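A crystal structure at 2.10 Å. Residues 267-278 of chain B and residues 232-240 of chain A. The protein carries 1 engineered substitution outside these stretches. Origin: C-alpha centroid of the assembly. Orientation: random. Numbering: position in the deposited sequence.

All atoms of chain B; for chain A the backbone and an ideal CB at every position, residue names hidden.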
# COMPACT_ATOMS: atom_id res chain seq x y z
N PHE B 267 -1.90 5.86 3.30
CA PHE B 267 -0.95 6.22 4.34
C PHE B 267 0.30 5.39 4.18
O PHE B 267 0.24 4.17 4.03
CB PHE B 267 -1.57 6.02 5.72
CG PHE B 267 -0.57 6.07 6.86
CD1 PHE B 267 -0.42 7.22 7.63
CD2 PHE B 267 0.20 4.96 7.19
CE1 PHE B 267 0.47 7.26 8.68
CE2 PHE B 267 1.10 5.00 8.24
CZ PHE B 267 1.24 6.14 8.99
N GLN B 268 1.45 6.05 4.19
CA GLN B 268 2.70 5.29 4.12
C GLN B 268 3.68 5.94 5.07
O GLN B 268 3.61 7.13 5.33
CB GLN B 268 3.24 5.24 2.69
CG GLN B 268 3.69 6.58 2.12
CD GLN B 268 4.00 6.52 0.62
OE1 GLN B 268 4.64 7.41 0.05
NE2 GLN B 268 3.53 5.46 -0.02
N GLY B 269 4.57 5.14 5.64
CA GLY B 269 5.50 5.68 6.61
C GLY B 269 6.54 4.68 7.03
O GLY B 269 6.57 3.54 6.55
N THR B 270 7.39 5.11 7.96
CA THR B 270 8.49 4.29 8.42
C THR B 270 8.44 4.18 9.94
O THR B 270 8.23 5.17 10.63
CB THR B 270 9.84 4.92 8.05
OG1 THR B 270 9.88 6.24 8.57
CG2 THR B 270 9.99 5.00 6.56
N LEU B 271 8.63 2.97 10.45
CA LEU B 271 8.72 2.76 11.88
C LEU B 271 10.08 3.22 12.39
O LEU B 271 11.12 2.92 11.78
CB LEU B 271 8.50 1.28 12.25
CG LEU B 271 7.13 0.70 11.93
CD1 LEU B 271 7.06 -0.76 12.40
CD2 LEU B 271 6.02 1.53 12.56
N LEU B 272 10.09 3.93 13.52
CA LEU B 272 11.34 4.37 14.14
C LEU B 272 12.34 3.22 14.33
O LEU B 272 13.52 3.34 14.00
CB LEU B 272 11.06 5.02 15.49
CG LEU B 272 11.00 6.55 15.43
CD1 LEU B 272 10.52 7.09 16.75
CD2 LEU B 272 12.38 7.12 15.06
N ASN B 273 11.84 2.11 14.84
CA ASN B 273 12.70 0.95 15.06
C ASN B 273 12.91 0.16 13.78
O ASN B 273 12.06 -0.62 13.37
CB ASN B 273 12.11 0.05 16.16
CG ASN B 273 12.08 0.74 17.52
OD1 ASN B 273 12.75 1.76 17.73
ND2 ASN B 273 11.31 0.20 18.45
N GLY B 274 14.05 0.37 13.15
CA GLY B 274 14.39 -0.39 11.97
C GLY B 274 14.05 0.32 10.68
O GLY B 274 14.26 -0.24 9.59
N ASN B 275 13.53 1.54 10.77
CA ASN B 275 13.18 2.29 9.57
C ASN B 275 12.30 1.42 8.67
O ASN B 275 12.49 1.41 7.46
CB ASN B 275 14.46 2.68 8.80
CG ASN B 275 14.21 3.77 7.78
OD1 ASN B 275 13.44 4.70 8.02
ND2 ASN B 275 14.84 3.64 6.61
N VAL B 276 11.35 0.69 9.26
CA VAL B 276 10.51 -0.27 8.52
C VAL B 276 9.47 0.43 7.64
O VAL B 276 8.69 1.23 8.13
CB VAL B 276 9.76 -1.22 9.47
CG1 VAL B 276 8.88 -2.23 8.68
CG2 VAL B 276 10.74 -1.96 10.38
N PRO B 277 9.46 0.10 6.34
CA PRO B 277 8.42 0.61 5.44
C PRO B 277 7.04 0.05 5.80
O PRO B 277 6.87 -1.17 5.95
CB PRO B 277 8.84 0.06 4.07
CG PRO B 277 10.24 -0.47 4.24
CD PRO B 277 10.42 -0.79 5.67
N VAL B 278 6.06 0.94 5.93
CA VAL B 278 4.69 0.55 6.20
C VAL B 278 3.82 1.19 5.13
O VAL B 278 3.88 2.40 4.91
CB VAL B 278 4.23 1.09 7.57
CG1 VAL B 278 2.75 0.76 7.82
CG2 VAL B 278 5.12 0.54 8.68
N UNK A 232 1.85 12.38 -6.72
CA UNK A 232 2.48 11.18 -6.16
C UNK A 232 3.31 11.52 -4.92
O UNK A 232 3.75 12.66 -4.74
CB UNK A 232 3.36 10.50 -7.21
N UNK A 233 3.49 10.52 -4.06
CA UNK A 233 4.49 10.58 -3.00
C UNK A 233 5.21 9.24 -2.92
O UNK A 233 4.58 8.20 -2.98
CB UNK A 233 3.85 10.93 -1.66
N UNK A 234 6.53 9.26 -2.77
CA UNK A 234 7.30 8.03 -2.66
C UNK A 234 8.27 8.08 -1.52
O UNK A 234 8.79 9.14 -1.17
CB UNK A 234 8.05 7.75 -3.96
N UNK A 235 8.53 6.91 -0.95
CA UNK A 235 9.66 6.72 -0.05
C UNK A 235 10.47 5.56 -0.60
O UNK A 235 9.93 4.49 -0.89
CB UNK A 235 9.21 6.46 1.39
N UNK A 236 11.76 5.80 -0.76
CA UNK A 236 12.66 4.85 -1.37
C UNK A 236 13.69 4.42 -0.33
O UNK A 236 14.28 5.25 0.34
CB UNK A 236 13.33 5.45 -2.61
N UNK A 237 13.90 3.12 -0.20
CA UNK A 237 14.70 2.62 0.93
C UNK A 237 15.95 1.88 0.50
O UNK A 237 15.93 1.07 -0.43
CB UNK A 237 13.85 1.69 1.80
N UNK A 238 17.04 2.12 1.20
CA UNK A 238 18.15 1.18 1.19
C UNK A 238 18.40 0.68 2.61
O UNK A 238 19.37 1.06 3.24
CB UNK A 238 19.41 1.83 0.61
N UNK A 239 17.48 -0.15 3.11
CA UNK A 239 17.61 -0.73 4.44
C UNK A 239 18.54 -1.94 4.42
O UNK A 239 18.83 -2.51 5.45
CB UNK A 239 16.24 -1.13 4.98
N UNK A 240 18.98 -2.33 3.22
CA UNK A 240 19.85 -3.49 3.06
C UNK A 240 21.10 -3.06 2.29
O UNK A 240 21.27 -3.43 1.13
CB UNK A 240 19.12 -4.63 2.34

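Chain B presents a hairpin: strand 267-271 turns back through a loop, and its backbone hydrogen bonds G269(B) N to V278(B) O and V278(B) N to G269(B) O, at 2.9 and 2.7 Å, tie the two arms together. Strand 232-237 of chain A runs across it at 24° to strand 267-271, near 8 Å away, a spacing for side chains to fill.

Position 232 has nothing of chain B within 5.5 Å of its ideal CB, so this contact sets no preference; it is isoleucine.

At 233 the backbone is extended and CB points toward chain B, 4.0 Å from Q268(B) OE1. A short side chain that can donate suits such an acceptor, and serine, threonine or asparagine could all be considered. The residue is asparagine, packed closely against the amide end of Q268(B).

Position 234 points away, and its ideal CB stays 5.3 Å from Q268(B) OE1. Chain B asks little here; alanine occupies it, with its CA 3.8 Å from Q268(B) OE1.

Position 235 points toward chain B, its ideal CB 4.9 Å from Q268(B) OE1 and 5.4 Å from T270(B) CG2, so a chain of some length is needed to reach the backbone at G269(B). A long, flexible apolar chain such as methionine fits best; leucine would cover less. Methionine is found, extended beyond chi1 (m, t, t): its SD lies 4.0 Å from G269(B) CA, and its CE reaches 3.6 Å from Q268(B) O.

Position 236 faces no part of this stretch and is valine.

At 237, CB again points toward chain B, 4.9 Å from P277(B) CG, with T270(B) CG2 and N275(B) farther along. A flat, broad side chain would use both the proline ring and the methyl, so an aromatic is favoured, though leucine or methionine could cover part of the surface. Phenylalanine, with chi1 m, lays one face against the proline: P277(B) CG sits 3.8 Å from the centroid of the F237(A) ring, almost on its normal, a CH-pi contact. T270(B) CG2 meets the ring edge, 3.2 Å from F237(A) CE2.

Position 238 points away and is asparagine, its amide satisfied elsewhere in the structure.

Position 239 follows the strand, with CB toward the loop and 5.2 Å from N275(B) O. That carbonyl asks for a donor, while N275(B) ND2 offers one; an amide has the reach, and glutamine or asparagine could answer both. Asparagine does it in a reciprocal pair: N239(A) ND2 donates to N275(B) O at 2.9 Å, and N275(B) ND2 donates to N239(A) OD1 at 2.9 Å.

Position 240 is out of reach and is isoleucine.

Chain A, residues 232-240: INAMVFNNI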
# COMPACT_ATOMS: atom_id res chain seq x y z
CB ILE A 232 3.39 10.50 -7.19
CG1 ILE A 232 4.50 11.46 -7.63
CG2 ILE A 232 2.58 10.07 -8.42
CD1 ILE A 232 5.87 10.90 -7.64
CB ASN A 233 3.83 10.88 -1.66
CG ASN A 233 4.84 11.17 -0.56
OD1 ASN A 233 5.20 12.32 -0.32
ND2 ASN A 233 5.30 10.12 0.10
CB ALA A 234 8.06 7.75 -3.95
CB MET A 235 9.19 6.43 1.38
CG MET A 235 8.29 7.53 1.93
SD MET A 235 7.72 7.17 3.60
CE MET A 235 6.59 8.53 3.90
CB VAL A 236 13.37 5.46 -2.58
CG1 VAL A 236 14.28 4.42 -3.24
CG2 VAL A 236 12.31 5.99 -3.58
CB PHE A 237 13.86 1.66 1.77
CG PHE A 237 12.67 2.29 2.43
CD1 PHE A 237 11.52 2.56 1.71
CD2 PHE A 237 12.70 2.61 3.78
CE1 PHE A 237 10.41 3.13 2.32
CE2 PHE A 237 11.59 3.19 4.40
CZ PHE A 237 10.45 3.44 3.67
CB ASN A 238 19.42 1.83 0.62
CG ASN A 238 20.55 0.81 0.43
OD1 ASN A 238 20.32 -0.39 0.50
ND2 ASN A 238 21.77 1.29 0.22
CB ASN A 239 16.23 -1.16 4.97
CG ASN A 239 15.43 -0.00 5.54
OD1 ASN A 239 15.94 1.09 5.73
ND2 ASN A 239 14.16 -0.24 5.82
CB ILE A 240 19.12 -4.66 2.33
CG1 ILE A 240 17.76 -4.94 2.96
CG2 ILE A 240 19.99 -5.92 2.33
CD1 ILE A 240 16.96 -6.07 2.29
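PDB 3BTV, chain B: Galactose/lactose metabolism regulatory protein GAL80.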